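Local coordinates for protein autoinducer 2 sensor kinase/phosphatase LuxQ (Vibrio cholerae, PDB 3C38) that senses, through this periplasmic part, autoinducer 2 bound to LuxP, and switches from kinase at low cell density to phosphatase at high, at residues P81-S87 with Y154-V160; S87-I92 with N110-R114; E178-A183 with Y199-V205. All blocks are in the same frame, centred on the assembly; numbering follows the deposited sequence.

In the fold
The LuxQ periplasmic chain carries two antiparallel sheets, as in tandem PAS-like sensor domains of the Cache clan, and the contacts sample both. Contact 1 is buried core: strands 83-88 and 153-160 are neighbours in the five-stranded sheet, held by backbone hydrogen bonds. Contact 2, nested inside the loop that contact 1 closes, shares Ser-87 and packs the hairpin of strands 83-88 and 91-95 on helix 106-115; nearer the surface, it adds a salt bridge, and its Ile-113 CD1 touches Phe-85 CE1 of contact 1 at 3.2 Å. Contact 3 belongs to the four-stranded sheet, its centre about 29 Å from that of contact 1, and is buried, mostly valine packing plus a tyrosine-asparagine hydrogen bond.

Contact 1. Residues P81-S87 with Y154-V160; sequences PDLRFIS and YLYVGIV
A classic beta bulge opens this strand pair: Asp-82 N and Leu-83 N both donate to Gly-158 O, at 2.8 and 3.3 Å, so two residues face one. Beyond it, strands 83-87 and 154-160 run antiparallel inside the five-stranded sheet of a PAS-like sensor fold, axes 4.6 Å apart at closest and N-to-C directions at 156°. Leu-83/Gly-158, Phe-85/Tyr-156 and Ser-87/Tyr-154 are hydrogen-bonded pairs; Arg-84/Val-157 and Ile-86/Leu-155 are non-hydrogen-bonded, CA to CA 4.5 Å. Gly-158 N donates to Leu-83 O, Tyr-156 N to Phe-85 O, Ser-87 N to Tyr-154 O and Tyr-154 N to Ser-87 O, all at 2.8 Å; Phe-85 N donates to Tyr-156 O at 3.1 Å.

The Phe-85 ring (chi1 p) leans across toward Tyr-156 (chi1 m), planes at 11° but slid apart so the rings barely overlap, centroids 4.7 Å apart; Tyr-156 CB makes a CH-pi contact 3.5 Å from the Phe-85 ring centroid. Helix 106-115 packs on this face through Ile-113. On the other face, Ile-86 CG1 meets Leu-155 CD1 at 3.8 Å, and Arg-84 salt-bridges Asp-73. At the bulged end, Asp-82 (chi1 m) turns back so that its OD2 accepts from Val-160 N at 2.7 Å.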
loop_
_atom_site.group_PDB
_atom_site.type_symbol
_atom_site.label_atom_id
_atom_site.label_comp_id
_atom_site.label_asym_id
_atom_site.label_seq_id
_atom_site.Cartn_x
_atom_site.Cartn_y
_atom_site.Cartn_z
ATOM N N PRO A 81 -6.384 -4.241 3.447
ATOM C CA PRO A 81 -4.962 -3.866 3.414
ATOM C C PRO A 81 -4.177 -5.177 3.320
ATOM O O PRO A 81 -4.747 -6.242 3.531
ATOM C CB PRO A 81 -4.733 -3.192 4.767
ATOM C CG PRO A 81 -6.117 -3.127 5.435
ATOM C CD PRO A 81 -6.895 -4.236 4.825
ATOM N N ASP A 82 -2.888 -5.122 3.008
ATOM C CA ASP A 82 -2.112 -6.358 2.929
ATOM C C ASP A 82 -1.678 -6.783 4.322
ATOM O O ASP A 82 -1.396 -7.954 4.571
ATOM C CB ASP A 82 -0.883 -6.192 2.034
ATOM C CG ASP A 82 -1.253 -5.891 0.595
ATOM O OD1 ASP A 82 -2.357 -6.292 0.177
ATOM O OD2 ASP A 82 -0.445 -5.266 -0.122
ATOM N N LEU A 83 -1.627 -5.823 5.234
ATOM C CA LEU A 83 -1.234 -6.126 6.597
ATOM C C LEU A 83 -1.780 -5.122 7.600
ATOM O O LEU A 83 -1.877 -3.913 7.331
ATOM C CB LEU A 83 0.299 -6.230 6.708
ATOM C CG LEU A 83 1.190 -5.028 6.396
ATOM C CD1 LEU A 83 1.321 -4.171 7.643
ATOM C CD2 LEU A 83 2.568 -5.502 5.962
ATOM N N ARG A 84 -2.155 -5.655 8.756
ATOM C CA ARG A 84 -2.693 -4.870 9.853
ATOM C C ARG A 84 -2.033 -5.304 11.152
ATOM O O ARG A 84 -1.715 -6.475 11.334
ATOM C CB ARG A 84 -4.193 -5.117 10.022
ATOM C CG ARG A 84 -5.128 -4.557 8.974
ATOM C CD ARG A 84 -6.490 -4.360 9.625
ATOM N NE ARG A 84 -7.570 -4.055 8.694
ATOM C CZ ARG A 84 -8.178 -4.958 7.929
ATOM N NH1 ARG A 84 -7.813 -6.236 7.978
ATOM N NH2 ARG A 84 -9.163 -4.584 7.122
ATOM N N PHE A 85 -1.832 -4.357 12.056
ATOM C CA PHE A 85 -1.293 -4.671 13.370
ATOM C C PHE A 85 -1.596 -3.490 14.288
ATOM O O PHE A 85 -1.671 -2.343 13.839
ATOM C CB PHE A 85 0.211 -4.998 13.301
ATOM C CG PHE A 85 1.085 -3.828 12.992
ATOM C CD1 PHE A 85 1.406 -2.904 13.979
ATOM C CD2 PHE A 85 1.599 -3.651 11.710
ATOM C CE1 PHE A 85 2.225 -1.831 13.698
ATOM C CE2 PHE A 85 2.423 -2.576 11.414
ATOM C CZ PHE A 85 2.738 -1.662 12.408
ATOM N N ILE A 86 -1.812 -3.782 15.567
ATOM C CA ILE A 86 -2.135 -2.745 16.542
ATOM C C ILE A 86 -0.979 -2.498 17.500
ATOM O O ILE A 86 -0.437 -3.432 18.089
ATOM C CB ILE A 86 -3.396 -3.130 17.345
ATOM C CG1 ILE A 86 -4.583 -3.284 16.395
ATOM C CG2 ILE A 86 -3.708 -2.066 18.384
ATOM C CD1 ILE A 86 -5.842 -3.774 17.070
ATOM N N SER A 87 -0.607 -1.231 17.640
ATOM C CA SER A 87 0.486 -0.839 18.516
ATOM C C SER A 87 0.031 -0.056 19.746
ATOM O O SER A 87 -1.031 0.563 19.767
ATOM C CB SER A 87 1.507 0.013 17.750
ATOM O OG SER A 87 1.645 1.314 18.323
ATOM N N TYR A 154 -3.112 1.976 18.586
ATOM C CA TYR A 154 -3.104 2.471 17.223
ATOM C C TYR A 154 -3.222 1.306 16.257
ATOM O O TYR A 154 -2.649 0.230 16.479
ATOM C CB TYR A 154 -1.813 3.239 16.957
ATOM C CG TYR A 154 -1.811 4.635 17.532
ATOM C CD1 TYR A 154 -2.463 5.676 16.873
ATOM C CD2 TYR A 154 -1.179 4.916 18.746
ATOM C CE1 TYR A 154 -2.485 6.966 17.401
ATOM C CE2 TYR A 154 -1.199 6.208 19.289
ATOM C CZ TYR A 154 -1.858 7.223 18.606
ATOM O OH TYR A 154 -1.888 8.498 19.118
ATOM N N LEU A 155 -4.001 1.515 15.201
ATOM C CA LEU A 155 -4.182 0.502 14.178
ATOM C C LEU A 155 -3.347 0.940 12.981
ATOM O O LEU A 155 -3.472 2.068 12.479
ATOM C CB LEU A 155 -5.656 0.366 13.773
ATOM C CG LEU A 155 -5.924 -0.607 12.615
ATOM C CD1 LEU A 155 -5.387 -1.975 12.964
ATOM C CD2 LEU A 155 -7.419 -0.683 12.323
ATOM N N TYR A 156 -2.467 0.046 12.553
ATOM C CA TYR A 156 -1.608 0.313 11.416
ATOM C C TYR A 156 -2.054 -0.592 10.279
ATOM O O TYR A 156 -2.296 -1.783 10.483
ATOM C CB TYR A 156 -0.143 -0.003 11.758
ATOM C CG TYR A 156 0.538 0.954 12.719
ATOM C CD1 TYR A 156 0.255 0.941 14.086
ATOM C CD2 TYR A 156 1.489 1.857 12.255
ATOM C CE1 TYR A 156 0.922 1.817 14.967
ATOM C CE2 TYR A 156 2.146 2.727 13.115
ATOM C CZ TYR A 156 1.862 2.703 14.461
ATOM O OH TYR A 156 2.527 3.583 15.278
ATOM N N VAL A 157 -2.184 -0.019 9.089
ATOM C CA VAL A 157 -2.557 -0.789 7.911
ATOM C C VAL A 157 -1.503 -0.500 6.858
ATOM O O VAL A 157 -0.990 0.624 6.759
ATOM C CB VAL A 157 -3.953 -0.385 7.342
ATOM C CG1 VAL A 157 -5.022 -0.551 8.419
ATOM C CG2 VAL A 157 -3.924 1.041 6.821
ATOM N N GLY A 158 -1.167 -1.513 6.075
ATOM C CA GLY A 158 -0.170 -1.305 5.045
ATOM C C GLY A 158 -0.509 -1.989 3.738
ATOM O O GLY A 158 -1.265 -2.970 3.720
ATOM N N ILE A 159 0.041 -1.440 2.655
ATOM C CA ILE A 159 -0.108 -1.975 1.306
ATOM C C ILE A 159 1.301 -2.283 0.833
ATOM O O ILE A 159 2.138 -1.384 0.775
ATOM C CB ILE A 159 -0.661 -0.944 0.319
ATOM C CG1 ILE A 159 -2.049 -0.489 0.733
ATOM C CG2 ILE A 159 -0.756 -1.553 -1.060
ATOM C CD1 ILE A 159 -2.532 0.700 -0.096
ATOM N N VAL A 160 1.574 -3.541 0.500
ATOM C CA VAL A 160 2.900 -3.904 0.013
ATOM C C VAL A 160 2.923 -3.720 -1.497
ATOM O O VAL A 160 2.121 -4.321 -2.217
ATOM C CB VAL A 160 3.253 -5.373 0.341
ATOM C CG1 VAL A 160 4.612 -5.727 -0.295
ATOM C CG2 VAL A 160 3.295 -5.577 1.850
#

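Contact 2. Residues S87-I92 with N110-R114; sequences SSHDNI and NKLIR
Asp-90 and Arg-114 form a two-pronged salt bridge: Arg-114 NE donates to Asp-90 OD1 at 2.7 Å, Arg-114 NH2 to Asp-90 OD2 at 2.9 Å, with a weak third bond from NH2 to OD1 at 3.1 Å. The carboxylate lies at the edge of the guanidinium, near its plane; Asp-90 has chi1 m, and Arg-114 has chi1 and chi2 both m. The acid sits in the type II' beta turn from Ser-88 to Asn-91, with His-89 at phi/psi 67/-165 and Asp-90 at -61/8. This turn closes the hairpin between strands 83-88 and 91-95 at one edge of the five-stranded sheet, and residues 110-114 of helix 106-115 lie against it. The nearest CA pair is Asp-90 with Asn-110, 6.3 Å apart.

Inward from the charges, Ile-113 (chi1 and chi2 m) points at the hairpin: its CD1 is 3.6 Å from Ser-87 CB and 3.3 Å from Ile-92 CD1. Phe-85 and Tyr-156 of the sheet also touch Ile-113.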
loop_
_atom_site.group_PDB
_atom_site.type_symbol
_atom_site.label_atom_id
_atom_site.label_comp_id
_atom_site.label_asym_id
_atom_site.label_seq_id
_atom_site.Cartn_x
_atom_site.Cartn_y
_atom_site.Cartn_z
ATOM N N SER A 87 -0.607 -1.231 17.640
ATOM C CA SER A 87 0.486 -0.839 18.516
ATOM C C SER A 87 0.031 -0.056 19.746
ATOM O O SER A 87 -1.031 0.563 19.767
ATOM C CB SER A 87 1.507 0.013 17.750
ATOM O OG SER A 87 1.645 1.314 18.323
ATOM N N SER A 88 0.867 -0.103 20.772
ATOM C CA SER A 88 0.651 0.608 22.017
ATOM C C SER A 88 2.090 0.860 22.428
ATOM O O SER A 88 2.704 0.044 23.117
ATOM C CB SER A 88 -0.062 -0.279 23.037
ATOM O OG SER A 88 -0.580 0.519 24.090
ATOM N N HIS A 89 2.624 1.989 21.975
ATOM C CA HIS A 89 4.016 2.341 22.208
ATOM C C HIS A 89 4.801 1.297 21.410
ATOM O O HIS A 89 4.229 0.611 20.560
ATOM C CB HIS A 89 4.362 2.290 23.699
ATOM C CG HIS A 89 3.411 3.060 24.555
ATOM N ND1 HIS A 89 3.015 4.346 24.250
ATOM C CD2 HIS A 89 2.744 2.721 25.683
ATOM C CE1 HIS A 89 2.143 4.762 25.151
ATOM N NE2 HIS A 89 1.960 3.794 26.033
ATOM N N ASP A 90 6.095 1.164 21.668
ATOM C CA ASP A 90 6.900 0.205 20.923
ATOM C C ASP A 90 6.426 -1.236 21.084
ATOM O O ASP A 90 7.092 -2.167 20.634
ATOM C CB ASP A 90 8.364 0.309 21.341
ATOM C CG ASP A 90 8.881 1.729 21.293
ATOM O OD1 ASP A 90 8.782 2.371 20.222
ATOM O OD2 ASP A 90 9.391 2.206 22.330
ATOM N N ASN A 91 5.278 -1.425 21.720
ATOM C CA ASN A 91 4.756 -2.769 21.919
ATOM C C ASN A 91 3.789 -3.107 20.779
ATOM O O ASN A 91 3.236 -2.209 20.133
ATOM C CB ASN A 91 4.051 -2.851 23.286
ATOM C CG ASN A 91 3.873 -4.289 23.782
ATOM O OD1 ASN A 91 4.635 -5.183 23.417
ATOM N ND2 ASN A 91 2.877 -4.505 24.637
ATOM N N ILE A 92 3.608 -4.399 20.519
ATOM C CA ILE A 92 2.698 -4.849 19.474
ATOM C C ILE A 92 1.707 -5.786 20.154
ATOM O O ILE A 92 2.036 -6.930 20.481
ATOM C CB ILE A 92 3.437 -5.616 18.343
ATOM C CG1 ILE A 92 4.544 -4.747 17.741
ATOM C CG2 ILE A 92 2.456 -5.993 17.244
ATOM C CD1 ILE A 92 4.046 -3.561 16.961
ATOM N N ASN A 110 8.210 -3.554 14.391
ATOM C CA ASN A 110 8.363 -2.670 15.547
ATOM C C ASN A 110 9.031 -1.375 15.147
ATOM O O ASN A 110 8.706 -0.302 15.658
ATOM C CB ASN A 110 9.209 -3.345 16.630
ATOM C CG ASN A 110 8.380 -4.143 17.606
ATOM O OD1 ASN A 110 7.713 -3.579 18.469
ATOM N ND2 ASN A 110 8.409 -5.464 17.469
ATOM N N LYS A 111 9.979 -1.482 14.227
ATOM C CA LYS A 111 10.709 -0.321 13.746
ATOM C C LYS A 111 9.808 0.617 12.940
ATOM O O LYS A 111 10.041 1.832 12.885
ATOM C CB LYS A 111 11.884 -0.791 12.897
ATOM C CG LYS A 111 12.730 -1.877 13.575
ATOM C CD LYS A 111 14.018 -2.130 12.791
ATOM C CE LYS A 111 15.029 -2.944 13.582
ATOM N NZ LYS A 111 16.342 -2.988 12.871
ATOM N N LEU A 112 8.774 0.045 12.322
ATOM C CA LEU A 112 7.829 0.815 11.521
ATOM C C LEU A 112 6.970 1.691 12.418
ATOM O O LEU A 112 6.552 2.774 12.016
ATOM C CB LEU A 112 6.934 -0.123 10.706
ATOM C CG LEU A 112 7.636 -0.937 9.618
ATOM C CD1 LEU A 112 6.624 -1.812 8.894
ATOM C CD2 LEU A 112 8.318 0.007 8.638
ATOM N N ILE A 113 6.709 1.209 13.632
ATOM C CA ILE A 113 5.915 1.944 14.610
ATOM C C ILE A 113 6.444 3.368 14.697
ATOM O O ILE A 113 5.696 4.331 14.622
ATOM C CB ILE A 113 6.045 1.329 16.017
ATOM C CG1 ILE A 113 5.758 -0.171 15.971
ATOM C CG2 ILE A 113 5.110 2.032 16.976
ATOM C CD1 ILE A 113 4.356 -0.516 15.616
ATOM N N ARG A 114 7.750 3.483 14.865
ATOM C CA ARG A 114 8.399 4.781 14.973
ATOM C C ARG A 114 8.360 5.542 13.660
ATOM O O ARG A 114 8.034 6.728 13.627
ATOM C CB ARG A 114 9.857 4.590 15.391
ATOM C CG ARG A 114 10.040 4.044 16.788
ATOM C CD ARG A 114 9.671 5.090 17.825
ATOM N NE ARG A 114 9.825 4.578 19.183
ATOM C CZ ARG A 114 10.271 5.310 20.196
ATOM N NH1 ARG A 114 10.602 6.580 19.996
ATOM N NH2 ARG A 114 10.396 4.770 21.399
#

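Contact 3. Residues E178-A183 with Y199-V205; sequences ENLVLA and YSLDYVV
Val-181, chi1 t, sets its two methyls against the side chains of a short helix: its CG1 lies 3.5 Å from Leu-201 CD1 and 3.9 Å from Val-205 CG1, while its CG2 lies 3.6 Å from Val-204 CG1. Helix 201-205, five residues long, crosses strand 179-183 at a signed -69°, the axes 9.6 Å apart at closest; the nearest CA pair is Val-181 with Val-205 at 7.5 Å. Ser-200 is its N-cap, with OG accepting from Tyr-203 N at 3.2 Å, and Val-204 N bonds back to Ser-200 O at 3.0 Å. Two residues further along the strand, Ala-183 CB approaches Val-205 CG1 at 4.3 Å.

Just ahead of the cap, Tyr-199 (chi1 p) reaches back to the start of the strand. Its OH accepts from Asn-179 ND2 at 2.8 Å, close to the ring plane, and gives only a weak bond to Glu-178 OE1 at 3.5 Å; the stronger partner of that carboxylate is Thr-239 N.

This is helix-on-sheet packing against the four-stranded sheet, the second of the chain's two PAS-like sheets: strand 179-184 runs between 187-191 and 228-239, helix 201-205 takes the Val-181 side, touching Pro-188 and Ile-237, and Leu-180 faces helix 165-174.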
loop_
_atom_site.group_PDB
_atom_site.type_symbol
_atom_site.label_atom_id
_atom_site.label_comp_id
_atom_site.label_asym_id
_atom_site.label_seq_id
_atom_site.Cartn_x
_atom_site.Cartn_y
_atom_site.Cartn_z
ATOM N N GLU A 178 -1.992 0.297 -21.954
ATOM C CA GLU A 178 -1.558 -0.959 -22.559
ATOM C C GLU A 178 -0.860 -1.822 -21.520
ATOM O O GLU A 178 -1.154 -3.005 -21.367
ATOM C CB GLU A 178 -0.554 -0.685 -23.665
ATOM C CG GLU A 178 -1.015 -0.971 -25.060
ATOM C CD GLU A 178 0.110 -0.746 -26.049
ATOM O OE1 GLU A 178 1.018 -1.614 -26.139
ATOM O OE2 GLU A 178 0.090 0.316 -26.708
ATOM N N ASN A 179 0.098 -1.209 -20.835
ATOM C CA ASN A 179 0.876 -1.883 -19.814
ATOM C C ASN A 179 1.488 -0.851 -18.883
ATOM O O ASN A 179 1.746 0.299 -19.276
ATOM C CB ASN A 179 2.012 -2.704 -20.446
ATOM C CG ASN A 179 1.604 -4.132 -20.768
ATOM O OD1 ASN A 179 1.138 -4.877 -19.904
ATOM N ND2 ASN A 179 1.800 -4.527 -22.011
ATOM N N LEU A 180 1.719 -1.274 -17.647
ATOM C CA LEU A 180 2.339 -0.419 -16.647
ATOM C C LEU A 180 3.439 -1.175 -15.912
ATOM O O LEU A 180 3.420 -2.404 -15.803
ATOM C CB LEU A 180 1.313 0.072 -15.619
ATOM C CG LEU A 180 0.131 0.943 -16.045
ATOM C CD1 LEU A 180 -0.746 1.157 -14.810
ATOM C CD2 LEU A 180 0.598 2.285 -16.621
ATOM N N VAL A 181 4.402 -0.417 -15.407
ATOM C CA VAL A 181 5.501 -0.972 -14.633
ATOM C C VAL A 181 5.736 -0.035 -13.451
ATOM O O VAL A 181 6.003 1.158 -13.639
ATOM C CB VAL A 181 6.817 -1.034 -15.438
ATOM C CG1 VAL A 181 7.911 -1.608 -14.549
ATOM C CG2 VAL A 181 6.639 -1.872 -16.708
ATOM N N LEU A 182 5.617 -0.561 -12.240
ATOM C CA LEU A 182 5.851 0.251 -11.059
ATOM C C LEU A 182 7.281 -0.046 -10.651
ATOM O O LEU A 182 7.652 -1.198 -10.429
ATOM C CB LEU A 182 4.881 -0.112 -9.927
ATOM C CG LEU A 182 5.107 0.609 -8.587
ATOM C CD1 LEU A 182 5.034 2.116 -8.797
ATOM C CD2 LEU A 182 4.061 0.167 -7.571
ATOM N N ALA A 183 8.092 0.998 -10.562
ATOM C CA ALA A 183 9.486 0.799 -10.211
ATOM C C ALA A 183 10.049 1.853 -9.277
ATOM O O ALA A 183 9.454 2.909 -9.072
ATOM C CB ALA A 183 10.327 0.748 -11.484
ATOM N N TYR A 199 8.137 -5.371 -26.656
ATOM C CA TYR A 199 9.103 -4.718 -25.773
ATOM C C TYR A 199 9.232 -5.485 -24.455
ATOM O O TYR A 199 8.252 -6.052 -23.962
ATOM C CB TYR A 199 8.658 -3.276 -25.513
ATOM C CG TYR A 199 7.218 -3.161 -25.053
ATOM C CD1 TYR A 199 6.860 -3.436 -23.731
ATOM C CD2 TYR A 199 6.208 -2.806 -25.947
ATOM C CE1 TYR A 199 5.538 -3.363 -23.311
ATOM C CE2 TYR A 199 4.887 -2.730 -25.543
ATOM C CZ TYR A 199 4.556 -3.010 -24.223
ATOM O OH TYR A 199 3.240 -2.955 -23.829
ATOM N N SER A 200 10.439 -5.506 -23.894
ATOM C CA SER A 200 10.683 -6.214 -22.639
ATOM C C SER A 200 10.584 -5.296 -21.413
ATOM O O SER A 200 10.603 -4.069 -21.533
ATOM C CB SER A 200 12.070 -6.852 -22.660
ATOM O OG SER A 200 13.071 -5.852 -22.671
ATOM N N LEU A 201 10.486 -5.900 -20.234
ATOM C CA LEU A 201 10.400 -5.128 -18.994
ATOM C C LEU A 201 11.641 -4.256 -18.883
ATOM O O LEU A 201 11.565 -3.068 -18.538
ATOM C CB LEU A 201 10.327 -6.065 -17.786
ATOM C CG LEU A 201 10.399 -5.391 -16.413
ATOM C CD1 LEU A 201 9.302 -4.352 -16.292
ATOM C CD2 LEU A 201 10.264 -6.440 -15.329
ATOM N N ASP A 202 12.779 -4.872 -19.186
ATOM C CA ASP A 202 14.080 -4.220 -19.154
ATOM C C ASP A 202 14.094 -2.946 -20.002
ATOM O O ASP A 202 14.601 -1.907 -19.575
ATOM C CB ASP A 202 15.129 -5.207 -19.660
ATOM C CG ASP A 202 16.543 -4.711 -19.469
ATOM O OD1 ASP A 202 16.893 -3.648 -20.035
ATOM O OD2 ASP A 202 17.306 -5.395 -18.753
ATOM N N TYR A 203 13.535 -3.031 -21.207
ATOM C CA TYR A 203 13.464 -1.883 -22.111
ATOM C C TYR A 203 12.597 -0.780 -21.506
ATOM O O TYR A 203 12.982 0.386 -21.468
ATOM C CB TYR A 203 12.866 -2.305 -23.454
ATOM C CG TYR A 203 12.287 -1.148 -24.241
ATOM C CD1 TYR A 203 13.115 -0.174 -24.819
ATOM C CD2 TYR A 203 10.904 -0.994 -24.367
ATOM C CE1 TYR A 203 12.568 0.918 -25.499
ATOM C CE2 TYR A 203 10.348 0.098 -25.045
ATOM C CZ TYR A 203 11.181 1.047 -25.604
ATOM O OH TYR A 203 10.630 2.132 -26.252
ATOM N N VAL A 204 11.407 -1.165 -21.063
ATOM C CA VAL A 204 10.479 -0.240 -20.443
ATOM C C VAL A 204 11.120 0.491 -19.254
ATOM O O VAL A 204 10.990 1.710 -19.160
ATOM C CB VAL A 204 9.227 -0.973 -19.950
ATOM C CG1 VAL A 204 8.260 0.014 -19.332
ATOM C CG2 VAL A 204 8.578 -1.733 -21.103
ATOM N N VAL A 205 11.813 -0.211 -18.349
ATOM C CA VAL A 205 12.394 0.526 -17.220
ATOM C C VAL A 205 13.566 1.407 -17.576
ATOM O O VAL A 205 13.707 2.479 -16.995
ATOM C CB VAL A 205 12.859 -0.329 -15.979
ATOM C CG1 VAL A 205 11.665 -0.894 -15.253
ATOM C CG2 VAL A 205 13.849 -1.388 -16.372
#